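Local atomic coordinates of GH18 chiitnase (Pseudoalteromonas aurantia, PDB entry 6K7Z), a protein that probably hydrolyses internal beta-1,4 linkages of chitin chains, acting as an endochitinase of glycoside hydrolase family 18. Residues T239-E243 against V244-I248; V202-Y205 against L206-K210; I59-I62 against K63-H67; I47-T50 against E51-T55; A131-L134 against I135-Q139. All coordinates share one frame; numbering follows the deposited sequence.

Contact 1: T239-E243 against V244-I248; sequences TIINE and VIKPI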
loop_
_atom_site.group_PDB
_atom_site.type_symbol
_atom_site.label_atom_id
_atom_site.label_comp_id
_atom_site.label_asym_id
_atom_site.label_seq_id
_atom_site.Cartn_x
_atom_site.Cartn_y
_atom_site.Cartn_z
ATOM N N THR A 239 -14.888 15.038 -7.705
ATOM C CA THR A 239 -15.775 14.068 -7.075
ATOM C C THR A 239 -15.130 13.456 -5.837
ATOM O O THR A 239 -15.789 13.294 -4.801
ATOM C CB THR A 239 -16.147 12.996 -8.092
ATOM O OG1 THR A 239 -16.488 13.646 -9.329
ATOM C CG2 THR A 239 -17.335 12.179 -7.601
ATOM N N ILE A 240 -13.836 13.122 -5.913
ATOM C CA ILE A 240 -13.139 12.635 -4.721
ATOM C C ILE A 240 -13.246 13.659 -3.603
ATOM O O ILE A 240 -13.573 13.328 -2.456
ATOM C CB ILE A 240 -11.665 12.323 -5.033
ATOM C CG1 ILE A 240 -11.528 11.200 -6.059
ATOM C CG2 ILE A 240 -10.907 11.976 -3.733
ATOM C CD1 ILE A 240 -10.098 11.107 -6.647
ATOM N N ILE A 241 -12.969 14.926 -3.926
ATOM C CA ILE A 241 -12.948 15.968 -2.905
ATOM C C ILE A 241 -14.324 16.129 -2.277
ATOM O O ILE A 241 -14.480 16.068 -1.052
ATOM C CB ILE A 241 -12.450 17.295 -3.506
ATOM C CG1 ILE A 241 -10.954 17.211 -3.813
ATOM C CG2 ILE A 241 -12.734 18.454 -2.566
ATOM C CD1 ILE A 241 -10.445 18.448 -4.533
ATOM N N ASN A 242 -15.345 16.313 -3.107
ATOM C CA ASN A 242 -16.623 16.760 -2.585
ATOM C C ASN A 242 -17.582 15.626 -2.233
ATOM O O ASN A 242 -18.558 15.875 -1.520
ATOM C CB ASN A 242 -17.265 17.723 -3.588
ATOM C CG ASN A 242 -16.616 19.097 -3.549
ATOM O OD1 ASN A 242 -16.713 19.805 -2.538
ATOM N ND2 ASN A 242 -15.941 19.481 -4.636
ATOM N N GLU A 243 -17.330 14.393 -2.685
ATOM C CA GLU A 243 -18.200 13.272 -2.359
ATOM C C GLU A 243 -17.519 12.198 -1.527
ATOM O O GLU A 243 -18.212 11.289 -1.047
ATOM C CB GLU A 243 -18.779 12.629 -3.632
ATOM C CG GLU A 243 -19.521 13.626 -4.536
ATOM C CD GLU A 243 -20.508 12.978 -5.505
ATOM O OE1 GLU A 243 -21.123 11.943 -5.159
ATOM O OE2 GLU A 243 -20.706 13.529 -6.611
ATOM N N VAL A 244 -16.204 12.282 -1.323
ATOM C CA VAL A 244 -15.504 11.351 -0.445
ATOM C C VAL A 244 -14.833 12.102 0.698
ATOM O O VAL A 244 -15.139 11.869 1.873
ATOM C CB VAL A 244 -14.467 10.526 -1.231
ATOM C CG1 VAL A 244 -13.624 9.685 -0.283
ATOM C CG2 VAL A 244 -15.142 9.663 -2.273
ATOM N N ILE A 245 -13.886 12.984 0.353
ATOM C CA ILE A 245 -13.047 13.636 1.354
ATOM C C ILE A 245 -13.887 14.510 2.278
ATOM O O ILE A 245 -13.840 14.378 3.506
ATOM C CB ILE A 245 -11.927 14.446 0.675
ATOM C CG1 ILE A 245 -10.886 13.503 0.046
ATOM C CG2 ILE A 245 -11.265 15.379 1.679
ATOM C CD1 ILE A 245 -9.799 14.207 -0.747
ATOM N N LYS A 246 -14.657 15.430 1.710
ATOM C CA LYS A 246 -15.449 16.299 2.576
ATOM C C LYS A 246 -16.495 15.536 3.380
ATOM O O LYS A 246 -16.607 15.802 4.587
ATOM C CB LYS A 246 -16.056 17.443 1.756
ATOM C CG LYS A 246 -14.983 18.461 1.385
ATOM C CD LYS A 246 -15.535 19.734 0.764
ATOM C CE LYS A 246 -14.404 20.678 0.373
ATOM N NZ LYS A 246 -13.663 21.209 1.555
ATOM N N PRO A 247 -17.248 14.582 2.825
ATOM C CA PRO A 247 -18.182 13.829 3.682
ATOM C C PRO A 247 -17.499 13.064 4.807
ATOM O O PRO A 247 -18.069 12.953 5.900
ATOM C CB PRO A 247 -18.884 12.893 2.688
ATOM C CG PRO A 247 -18.792 13.615 1.373
ATOM C CD PRO A 247 -17.428 14.246 1.400
ATOM N N ILE A 248 -16.289 12.562 4.618
ATOM C CA ILE A 248 -15.608 11.874 5.694
ATOM C C ILE A 248 -15.158 12.901 6.752
ATOM O O ILE A 248 -15.298 12.694 7.928
ATOM C CB ILE A 248 -14.410 11.074 5.156
ATOM C CG1 ILE A 248 -14.864 9.857 4.408
ATOM C CG2 ILE A 248 -13.488 10.640 6.261
ATOM C CD1 ILE A 248 -13.762 9.132 3.686
#
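V244 meets I240 O with both its side chain and its backbone: CB lies 3.2 Å from that oxygen and N donates to it at 3.0 Å. That bond is bent, 137° at the hydrogen, and the donor stands above the carbonyl plane. I240 O also takes a much straighter bond from I245 N, 2.8 Å long and 171° at the hydrogen. I241 repeats the five-residue spacing, its O accepting from K246 N at 2.8 Å, which is the evidence for a pi-type turn inside helix 237-251. Its CG2 branch, anti to the backbone N, lies alongside the lysine and meets K246 CE at 4.0 Å. E243 contributes mainly backbone: its O faces the ring of P247, 3.4 Å from P247 CG. On the inner side V244 and I240 both touch F223 of strand 219-224, while I240 CG2 and I245 CD1 meet at 3.9 Å, and both side chains touch I274 of helix 269-277. Since a proline nitrogen has no hydrogen to give, P247 donates nothing to the preceding turn. The widened turn thus passes into a kink with I240 O and I241 O still bonded, and carbon atoms, not an N-H, approach E243 O.

Contact 2: V202-Y205 against L206-K210; sequences VSSY and LNYTK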
loop_
_atom_site.group_PDB
_atom_site.type_symbol
_atom_site.label_atom_id
_atom_site.label_comp_id
_atom_site.label_asym_id
_atom_site.label_seq_id
_atom_site.Cartn_x
_atom_site.Cartn_y
_atom_site.Cartn_z
ATOM N N VAL A 202 -17.477 6.024 1.302
ATOM C CA VAL A 202 -17.515 6.753 2.568
ATOM C C VAL A 202 -18.000 5.859 3.704
ATOM O O VAL A 202 -17.393 5.810 4.780
ATOM C CB VAL A 202 -18.393 8.008 2.432
ATOM C CG1 VAL A 202 -18.655 8.618 3.804
ATOM C CG2 VAL A 202 -17.707 9.028 1.500
ATOM N N SER A 203 -19.127 5.177 3.508
ATOM C CA SER A 203 -19.649 4.349 4.594
ATOM C C SER A 203 -18.662 3.246 4.948
ATOM O O SER A 203 -18.404 2.990 6.131
ATOM C CB SER A 203 -21.010 3.764 4.220
ATOM O OG SER A 203 -20.919 2.959 3.062
ATOM N N SER A 204 -18.074 2.608 3.935
ATOM C CA SER A 204 -17.087 1.568 4.199
ATOM C C SER A 204 -15.859 2.130 4.898
ATOM O O SER A 204 -15.371 1.536 5.867
ATOM C CB SER A 204 -16.699 0.860 2.900
ATOM O OG SER A 204 -17.773 0.073 2.407
ATOM N N TYR A 205 -15.338 3.272 4.425
ATOM C CA TYR A 205 -14.209 3.905 5.105
ATOM C C TYR A 205 -14.494 4.091 6.596
ATOM O O TYR A 205 -13.666 3.750 7.449
ATOM C CB TYR A 205 -13.865 5.255 4.460
ATOM C CG TYR A 205 -12.706 5.908 5.164
ATOM C CD1 TYR A 205 -11.397 5.582 4.827
ATOM C CD2 TYR A 205 -12.913 6.798 6.211
ATOM C CE1 TYR A 205 -10.323 6.154 5.486
ATOM C CE2 TYR A 205 -11.845 7.363 6.887
ATOM C CZ TYR A 205 -10.553 7.033 6.522
ATOM O OH TYR A 205 -9.493 7.580 7.189
ATOM N N LEU A 206 -15.663 4.636 6.931
ATOM C CA LEU A 206 -15.975 4.862 8.338
ATOM C C LEU A 206 -16.009 3.546 9.113
ATOM O O LEU A 206 -15.471 3.456 10.223
ATOM C CB LEU A 206 -17.306 5.601 8.457
ATOM C CG LEU A 206 -17.321 7.009 7.864
ATOM C CD1 LEU A 206 -18.757 7.571 7.833
ATOM C CD2 LEU A 206 -16.394 7.918 8.654
ATOM N N ASN A 207 -16.626 2.515 8.531
ATOM C CA ASN A 207 -16.644 1.197 9.167
ATOM C C ASN A 207 -15.233 0.694 9.425
ATOM O O ASN A 207 -14.944 0.131 10.495
ATOM C CB ASN A 207 -17.398 0.199 8.283
ATOM C CG ASN A 207 -18.882 0.453 8.250
ATOM O OD1 ASN A 207 -19.412 1.172 9.090
ATOM N ND2 ASN A 207 -19.567 -0.151 7.284
ATOM N N TYR A 208 -14.337 0.878 8.450
ATOM C CA TYR A 208 -12.984 0.355 8.599
ATOM C C TYR A 208 -12.239 1.067 9.717
ATOM O O TYR A 208 -11.413 0.453 10.405
ATOM C CB TYR A 208 -12.205 0.485 7.287
ATOM C CG TYR A 208 -12.842 -0.176 6.088
ATOM C CD1 TYR A 208 -13.804 -1.173 6.228
ATOM C CD2 TYR A 208 -12.475 0.198 4.805
ATOM C CE1 TYR A 208 -14.394 -1.764 5.115
ATOM C CE2 TYR A 208 -13.045 -0.397 3.695
ATOM C CZ TYR A 208 -13.999 -1.371 3.850
ATOM O OH TYR A 208 -14.567 -1.938 2.730
ATOM N N THR A 209 -12.507 2.366 9.915
ATOM C CA THR A 209 -11.825 3.073 10.995
ATOM C C THR A 209 -12.252 2.578 12.367
ATOM O O THR A 209 -11.560 2.858 13.351
ATOM C CB THR A 209 -12.076 4.578 10.941
ATOM O OG1 THR A 209 -13.464 4.837 11.190
ATOM C CG2 THR A 209 -11.670 5.142 9.587
ATOM N N LYS A 210 -13.370 1.870 12.446
ATOM C CA LYS A 210 -13.921 1.388 13.705
ATOM C C LYS A 210 -13.634 -0.084 13.958
ATOM O O LYS A 210 -14.119 -0.633 14.955
ATOM C CB LYS A 210 -15.430 1.635 13.735
ATOM C CG LYS A 210 -15.789 3.112 13.660
ATOM C CD LYS A 210 -17.300 3.311 13.683
ATOM C CE LYS A 210 -17.662 4.772 13.483
ATOM N NZ LYS A 210 -19.138 4.967 13.343
HETATM O O HOH W 1 -20.534 3.400 7.936
HETATM O O HOH W 2 -18.825 -1.495 4.254
#
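L206 opens the second segment with its N bonded to V202 O at 3.0 Å, and its side chain runs alongside that of V202, CD1 to V202 CG1 at 4.2 Å. This apolar pair faces helix 237-251, where V202 touches I248 and L206 touches Q251. N207 follows on the solvent side. Its backbone N bonds to S203 O, and that same oxygen receives a water which also donates to N207 OD1 at 2.7 Å, tying the amide back to the previous turn. Y208 lays its ring over the S204 peptide: S204 O sits 3.0 Å above the ring plane, displaced toward the rim, while S204 CB approaches Y208 OH at 3.5 Å. With CG beside the backbone N (chi1 -56°), the ring folds back along the helix and its hydroxyl bonds to E162; S204 OG, close by, bonds to W194. T209 comes next. Its CG2 rests over a face of the Y205 ring, 4.0 Å from the centroid and 30° off the normal, a CH-pi contact. Its OG1 donates to L206 O at 2.6 Å, a side-chain bond to the carbonyl three residues back. Y205 OH, beyond, bonds to V219 O and G255 N. Helix 198-209 is the connecting helix of a right-handed beta-alpha-beta unit between strands 183-187 and 219-224 in a TIM barrel.

Contact 3: I59-I62 against K63-H67; sequences IEAI and KVMQH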
loop_
_atom_site.group_PDB
_atom_site.type_symbol
_atom_site.label_atom_id
_atom_site.label_comp_id
_atom_site.label_asym_id
_atom_site.label_seq_id
_atom_site.Cartn_x
_atom_site.Cartn_y
_atom_site.Cartn_z
ATOM N N ILE A 59 18.311 5.774 -6.457
ATOM C CA ILE A 59 19.051 5.893 -5.200
ATOM C C ILE A 59 19.166 7.353 -4.778
ATOM O O ILE A 59 18.953 7.702 -3.611
ATOM C CB ILE A 59 20.435 5.233 -5.337
ATOM C CG1 ILE A 59 20.281 3.715 -5.502
ATOM C CG2 ILE A 59 21.292 5.561 -4.133
ATOM C CD1 ILE A 59 21.584 2.984 -5.841
ATOM N N GLU A 60 19.491 8.234 -5.726
ATOM C CA GLU A 60 19.615 9.650 -5.386
ATOM C C GLU A 60 18.255 10.252 -5.055
ATOM O O GLU A 60 18.125 11.015 -4.092
ATOM C CB GLU A 60 20.288 10.419 -6.530
ATOM C CG GLU A 60 20.391 11.933 -6.322
ATOM C CD GLU A 60 21.238 12.343 -5.120
ATOM O OE1 GLU A 60 21.937 11.489 -4.535
ATOM O OE2 GLU A 60 21.203 13.537 -4.744
ATOM N N ALA A 61 17.226 9.896 -5.822
ATOM C CA ALA A 61 15.900 10.448 -5.560
ATOM C C ALA A 61 15.426 10.107 -4.154
ATOM O O ALA A 61 14.814 10.943 -3.477
ATOM C CB ALA A 61 14.906 9.934 -6.601
ATOM N N ILE A 62 15.705 8.882 -3.699
ATOM C CA ILE A 62 15.317 8.473 -2.352
ATOM C C ILE A 62 15.992 9.358 -1.310
ATOM O O ILE A 62 15.361 9.787 -0.332
ATOM C CB ILE A 62 15.658 6.987 -2.131
ATOM C CG1 ILE A 62 14.858 6.095 -3.094
ATOM C CG2 ILE A 62 15.448 6.605 -0.664
ATOM C CD1 ILE A 62 15.352 4.665 -3.180
ATOM N N LYS A 63 17.288 9.630 -1.490
ATOM C CA LYS A 63 17.994 10.488 -0.543
ATOM C C LYS A 63 17.400 11.888 -0.523
ATOM O O LYS A 63 17.219 12.478 0.547
ATOM C CB LYS A 63 19.482 10.552 -0.889
ATOM C CG LYS A 63 20.250 9.265 -0.646
ATOM C CD LYS A 63 21.700 9.417 -1.106
ATOM C CE LYS A 63 22.433 8.078 -1.121
ATOM N NZ LYS A 63 23.772 8.184 -1.787
ATOM N N VAL A 64 17.078 12.430 -1.699
ATOM C CA VAL A 64 16.517 13.772 -1.777
ATOM C C VAL A 64 15.138 13.816 -1.132
ATOM O O VAL A 64 14.815 14.751 -0.388
ATOM C CB VAL A 64 16.473 14.239 -3.241
ATOM C CG1 VAL A 64 15.709 15.546 -3.355
ATOM C CG2 VAL A 64 17.897 14.387 -3.792
ATOM N N MET A 65 14.302 12.812 -1.414
ATOM C CA MET A 65 12.993 12.733 -0.773
ATOM C C MET A 65 13.129 12.672 0.743
ATOM O O MET A 65 12.437 13.393 1.473
ATOM C CB MET A 65 12.226 11.513 -1.292
ATOM C CG MET A 65 11.649 11.688 -2.697
ATOM S SD MET A 65 10.516 10.337 -3.154
ATOM C CE MET A 65 11.697 9.057 -3.589
ATOM N N GLN A 66 14.025 11.814 1.229
ATOM C CA GLN A 66 14.241 11.687 2.666
ATOM C C GLN A 66 14.773 12.982 3.271
ATOM O O GLN A 66 14.394 13.346 4.390
ATOM C CB GLN A 66 15.180 10.519 2.943
ATOM C CG GLN A 66 14.461 9.180 2.821
ATOM C CD GLN A 66 15.395 7.998 2.835
ATOM O OE1 GLN A 66 16.583 8.123 2.536
ATOM N NE2 GLN A 66 14.860 6.831 3.169
ATOM N N HIS A 67 15.595 13.724 2.543
ATOM C CA HIS A 67 16.105 15.041 3.033
ATOM C C HIS A 67 14.931 15.971 3.227
ATOM O O HIS A 67 14.979 16.851 4.031
ATOM C CB HIS A 67 17.091 15.666 2.026
ATOM C CG HIS A 67 17.621 17.043 2.363
ATOM N ND1 HIS A 67 18.382 17.318 3.481
ATOM C CD2 HIS A 67 17.625 18.183 1.636
ATOM C CE1 HIS A 67 18.729 18.586 3.475
ATOM N NE2 HIS A 67 18.295 19.130 2.357
HETATM O O HOH W 3 22.752 9.250 -4.166
#
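A61 O is held by the M65 backbone, whose N donates at 2.8 Å and 169° at the hydrogen, while the M65 side chain curls round the same oxygen, with CG at 3.3 Å. The thioether bends at its last torsion (chi3 -79°), which returns CE toward the preceding turn to lie 3.9 Å from I62 CA. M65 thereby packs along its own helix as well as on V26 and V72 of the barrel strands. The next residue, Q66, extends beside I62, one turn back. I62 CG2 meets CD, OE1 and NE2 of the amide, OE1 being nearest at 3.7 Å, and the NE2 end goes on to D110 OD2 and Q108 O, bonds that fix the rotation of the amide. The exposed flank carries the charged groups, with I59 beside them. E60 bends at chi2 (62°), so that its carboxylate turns back over V64, with OE2 3.5 Å from V64 CG2. OE1 and K63 NZ stay 4.7 Å apart, too far for a direct salt bridge; a water accepts from K63 NZ at 2.8 Å, but its distance to E60 OE1 is improbably short and leaves the bridge doubtful. I59 CG2 lies alongside the lysine chain, near CE. The result is an amphipathic helix, with I62 and M65 facing strands 25-33 and 71-77 and E60 and K63 facing outward, as in the outer helical layer of a TIM barrel.

Contact 4: I47-T50 against E51-T55; sequences IAAT and ESSFT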
loop_
_atom_site.group_PDB
_atom_site.type_symbol
_atom_site.label_atom_id
_atom_site.label_comp_id
_atom_site.label_asym_id
_atom_site.label_seq_id
_atom_site.Cartn_x
_atom_site.Cartn_y
_atom_site.Cartn_z
ATOM N N ILE A 47 12.197 1.447 -10.922
ATOM C CA ILE A 47 13.245 1.541 -9.918
ATOM C C ILE A 47 14.406 0.603 -10.201
ATOM O O ILE A 47 15.510 0.825 -9.683
ATOM C CB ILE A 47 12.690 1.238 -8.514
ATOM C CG1 ILE A 47 12.071 -0.165 -8.479
ATOM C CG2 ILE A 47 11.722 2.344 -8.066
ATOM C CD1 ILE A 47 11.391 -0.505 -7.162
ATOM N N ALA A 48 14.199 -0.448 -10.997
ATOM C CA ALA A 48 15.171 -1.538 -11.083
ATOM C C ALA A 48 16.188 -1.310 -12.197
ATOM O O ALA A 48 15.824 -1.217 -13.375
ATOM C CB ALA A 48 14.460 -2.871 -11.302
ATOM N N ALA A 49 17.465 -1.245 -11.822
ATOM C CA ALA A 49 18.541 -1.379 -12.809
ATOM C C ALA A 49 18.745 -2.839 -13.189
ATOM O O ALA A 49 19.020 -3.156 -14.354
ATOM C CB ALA A 49 19.834 -0.789 -12.260
ATOM N N THR A 50 18.640 -3.725 -12.200
ATOM C CA THR A 50 18.564 -5.162 -12.387
ATOM C C THR A 50 17.544 -5.706 -11.403
ATOM O O THR A 50 16.952 -4.961 -10.620
ATOM C CB THR A 50 19.897 -5.846 -12.115
ATOM O OG1 THR A 50 20.182 -5.706 -10.719
ATOM C CG2 THR A 50 21.014 -5.214 -12.937
ATOM N N GLU A 51 17.393 -7.028 -11.388
ATOM C CA GLU A 51 16.486 -7.652 -10.428
ATOM C C GLU A 51 16.898 -7.415 -8.981
ATOM O O GLU A 51 16.074 -7.580 -8.078
ATOM C CB GLU A 51 16.408 -9.156 -10.687
ATOM C CG GLU A 51 15.480 -9.551 -11.808
ATOM C CD GLU A 51 15.335 -11.055 -11.896
ATOM O OE1 GLU A 51 16.271 -11.759 -11.461
ATOM O OE2 GLU A 51 14.279 -11.525 -12.368
ATOM N N SER A 52 18.149 -7.048 -8.724
ATOM C CA SER A 52 18.611 -6.919 -7.351
ATOM C C SER A 52 19.077 -5.512 -6.994
ATOM O O SER A 52 19.593 -5.314 -5.888
ATOM C CB SER A 52 19.728 -7.931 -7.075
ATOM O OG SER A 52 20.768 -7.806 -8.023
ATOM N N SER A 53 18.904 -4.522 -7.873
ATOM C CA SER A 53 19.490 -3.219 -7.583
ATOM C C SER A 53 18.643 -2.089 -8.141
ATOM O O SER A 53 18.051 -2.213 -9.219
ATOM C CB SER A 53 20.912 -3.106 -8.149
ATOM O OG SER A 53 20.889 -3.130 -9.566
ATOM N N PHE A 54 18.618 -0.982 -7.398
ATOM C CA PHE A 54 18.011 0.267 -7.839
ATOM C C PHE A 54 18.895 0.973 -8.861
ATOM O O PHE A 54 20.127 0.888 -8.812
ATOM C CB PHE A 54 17.815 1.216 -6.655
ATOM C CG PHE A 54 16.691 0.838 -5.724
ATOM C CD1 PHE A 54 15.583 0.140 -6.172
ATOM C CD2 PHE A 54 16.734 1.234 -4.398
ATOM C CE1 PHE A 54 14.556 -0.176 -5.300
ATOM C CE2 PHE A 54 15.702 0.942 -3.532
ATOM C CZ PHE A 54 14.614 0.228 -3.981
ATOM N N THR A 55 18.261 1.709 -9.771
ATOM C CA THR A 55 19.040 2.563 -10.660
ATOM C C THR A 55 19.722 3.680 -9.875
ATOM O O THR A 55 19.338 4.019 -8.752
ATOM C CB THR A 55 18.163 3.180 -11.745
ATOM O OG1 THR A 55 17.256 4.124 -11.155
ATOM C CG2 THR A 55 17.402 2.108 -12.479
#
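S53 O receives two successive backbone donors, A49 N at 2.8 Å and T50 N more weakly, and this pairing of two residues against one is a classic beta bulge. Next to it, T50 OG1 is gripped twice. S52 N donates to it at 3.1 Å with 158° at the hydrogen, closing an ST turn, and S53 OG shares a hydrogen bond with it at 2.9 Å in which either hydroxyl may donate. T50 places OG1 between its backbone N and carbonyl carbon (chi1 67°), which swings the oxygen over the type I turn running from T50 to S53. The turn's own closing bond, S53 N to T50 O, is weak, so the hydroxyl supplies the shorter link. On the far side of the bulge I47 O accepts from T55 N at 2.9 Å, and the hydrogen on F54 CA also points at I47 O, with CA and O 3.2 Å apart. The I47 and F54 side chains run side by side, I47 CD1 touching F54 CE1 at 3.7 Å, and both reach L28 of strand 25-33. Further out, E51 is backbone-bonded to L43, while T55 occupies the N-cap position of helix 56-67 and its OG1 bonds to T58 OG1. Polar side-chain bonds therefore reinforce the exposed turn, while a backbone bond, T55 N to I47 O, and the apolar I47-F54 pair hold its inner end.

Contact 5: A131-L134 against I135-Q139; sequences AQFL and ISLTQ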
loop_
_atom_site.group_PDB
_atom_site.type_symbol
_atom_site.label_atom_id
_atom_site.label_comp_id
_atom_site.label_asym_id
_atom_site.label_seq_id
_atom_site.Cartn_x
_atom_site.Cartn_y
_atom_site.Cartn_z
ATOM N N ALA A 131 -4.651 -15.028 6.266
ATOM C CA ALA A 131 -4.673 -14.159 7.434
ATOM C C ALA A 131 -3.523 -14.485 8.374
ATOM O O ALA A 131 -2.807 -13.588 8.833
ATOM C CB ALA A 131 -6.018 -14.274 8.154
ATOM N N GLN A 132 -3.316 -15.772 8.663
ATOM C CA GLN A 132 -2.215 -16.129 9.547
ATOM C C GLN A 132 -0.868 -15.796 8.917
ATOM O O GLN A 132 0.075 -15.435 9.632
ATOM C CB GLN A 132 -2.297 -17.606 9.929
ATOM C CG GLN A 132 -1.121 -18.056 10.796
ATOM C CD GLN A 132 -1.037 -17.279 12.114
ATOM O OE1 GLN A 132 -2.012 -17.202 12.868
ATOM N NE2 GLN A 132 0.128 -16.674 12.378
ATOM N N PHE A 133 -0.765 -15.890 7.586
ATOM C CA PHE A 133 0.454 -15.472 6.902
ATOM C C PHE A 133 0.722 -13.993 7.139
ATOM O O PHE A 133 1.828 -13.599 7.532
ATOM C CB PHE A 133 0.343 -15.765 5.408
ATOM C CG PHE A 133 1.421 -15.110 4.585
ATOM C CD1 PHE A 133 2.748 -15.489 4.726
ATOM C CD2 PHE A 133 1.107 -14.123 3.660
ATOM C CE1 PHE A 133 3.739 -14.894 3.967
ATOM C CE2 PHE A 133 2.091 -13.514 2.895
ATOM C CZ PHE A 133 3.416 -13.897 3.046
ATOM N N LEU A 134 -0.289 -13.156 6.909
ATOM C CA LEU A 134 -0.110 -11.725 7.099
ATOM C C LEU A 134 0.135 -11.387 8.563
ATOM O O LEU A 134 0.931 -10.497 8.875
ATOM C CB LEU A 134 -1.328 -10.994 6.565
ATOM C CG LEU A 134 -1.454 -11.143 5.055
ATOM C CD1 LEU A 134 -2.809 -10.611 4.632
ATOM C CD2 LEU A 134 -0.345 -10.379 4.355
ATOM N N ILE A 135 -0.535 -12.087 9.473
ATOM C CA ILE A 135 -0.295 -11.869 10.899
ATOM C C ILE A 135 1.149 -12.205 11.257
ATOM O O ILE A 135 1.852 -11.404 11.880
ATOM C CB ILE A 135 -1.291 -12.692 11.731
ATOM C CG1 ILE A 135 -2.677 -12.057 11.626
ATOM C CG2 ILE A 135 -0.821 -12.840 13.188
ATOM C CD1 ILE A 135 -3.794 -12.959 12.091
ATOM N N SER A 136 1.609 -13.391 10.868
ATOM C CA SER A 136 2.980 -13.794 11.190
ATOM C C SER A 136 4.005 -12.911 10.490
ATOM O O SER A 136 5.004 -12.507 11.098
ATOM C CB SER A 136 3.200 -15.261 10.818
ATOM O OG SER A 136 4.564 -15.617 11.027
ATOM N N LEU A 137 3.799 -12.626 9.201
ATOM C CA LEU A 137 4.734 -11.755 8.497
ATOM C C LEU A 137 4.820 -10.383 9.161
ATOM O O LEU A 137 5.917 -9.845 9.347
ATOM C CB LEU A 137 4.333 -11.614 7.030
ATOM C CG LEU A 137 5.232 -10.676 6.221
ATOM C CD1 LEU A 137 6.668 -11.188 6.187
ATOM C CD2 LEU A 137 4.682 -10.461 4.801
ATOM N N THR A 138 3.676 -9.813 9.552
ATOM C CA THR A 138 3.714 -8.509 10.206
ATOM C C THR A 138 4.504 -8.568 11.508
ATOM O O THR A 138 5.352 -7.705 11.762
ATOM C CB THR A 138 2.296 -7.989 10.451
ATOM O OG1 THR A 138 1.648 -7.752 9.194
ATOM C CG2 THR A 138 2.334 -6.685 11.233
ATOM N N GLN A 139 4.281 -9.606 12.320
ATOM C CA GLN A 139 4.977 -9.711 13.595
ATOM C C GLN A 139 6.481 -9.834 13.387
ATOM O O GLN A 139 7.273 -9.159 14.055
ATOM C CB GLN A 139 4.442 -10.905 14.383
ATOM C CG GLN A 139 3.068 -10.680 14.997
ATOM C CD GLN A 139 2.471 -11.945 15.591
ATOM O OE1 GLN A 139 2.834 -13.056 15.208
ATOM N NE2 GLN A 139 1.541 -11.778 16.527
#
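I135 N gives its hydrogen to A131 O at 2.8 Å in the first of four consecutive alpha-helical bonds across these segments, within helix 130-144, the connection between strands 111-115 and 151-154 of the TIM barrel. S136 N and L137 N continue the series to Q132 O and F133 O, both nearly straight, so each of these carbonyls has its regular donor. I135 also drapes its CG1 branch over A131 O at 3.2 Å, before its side chain meets L176 and V177 of helix 169-177. S136 directs its OG out of this turn to T93 OG1. Q132, bent at chi2 (60°), turns back beside it, with NE2 3.7 Å from S136 CB; this approach to carbon is no hydrogen bond. On the buried side F133 and L137 lie alongside one another, CZ to CD2 at 4.1 Å, and both touch L96. L134 O is the doubly satisfied acceptor of the group. T138 N donates the usual helical bond, and T138 OG1, whose position beside the backbone N (chi1 -65°) lets it reach back one turn, donates as well. OG1 is bonded further to H154 NE2. The two T138 donors approach L134 O from opposite faces of its carbonyl plane, each at 2.9 Å.

From the N terminus the order is contact 4, contact 3, contact 5, contact 2, contact 1. All lie in series: none nests in or crosses another. Contact 4 closes a short turn after strand 41-43, whereas the other four close successive turns within helices. Contact 4 leads directly into contact 3, and they touch where F54 packs on I59 and I62. Contact 5 stands apart, its nearest atoms about 14 Å from those of contact 2. Contacts 2 and 1 join neighbouring outer helices: V202 packs on E243, V244 and I248, and Y205 on I248. Contacts 1, 2 and 5 each lie in the helix of a beta-alpha-beta unit. Contacts 1 and 4 sit on opposite sides of the chain's centre, their centres about 38 Å apart.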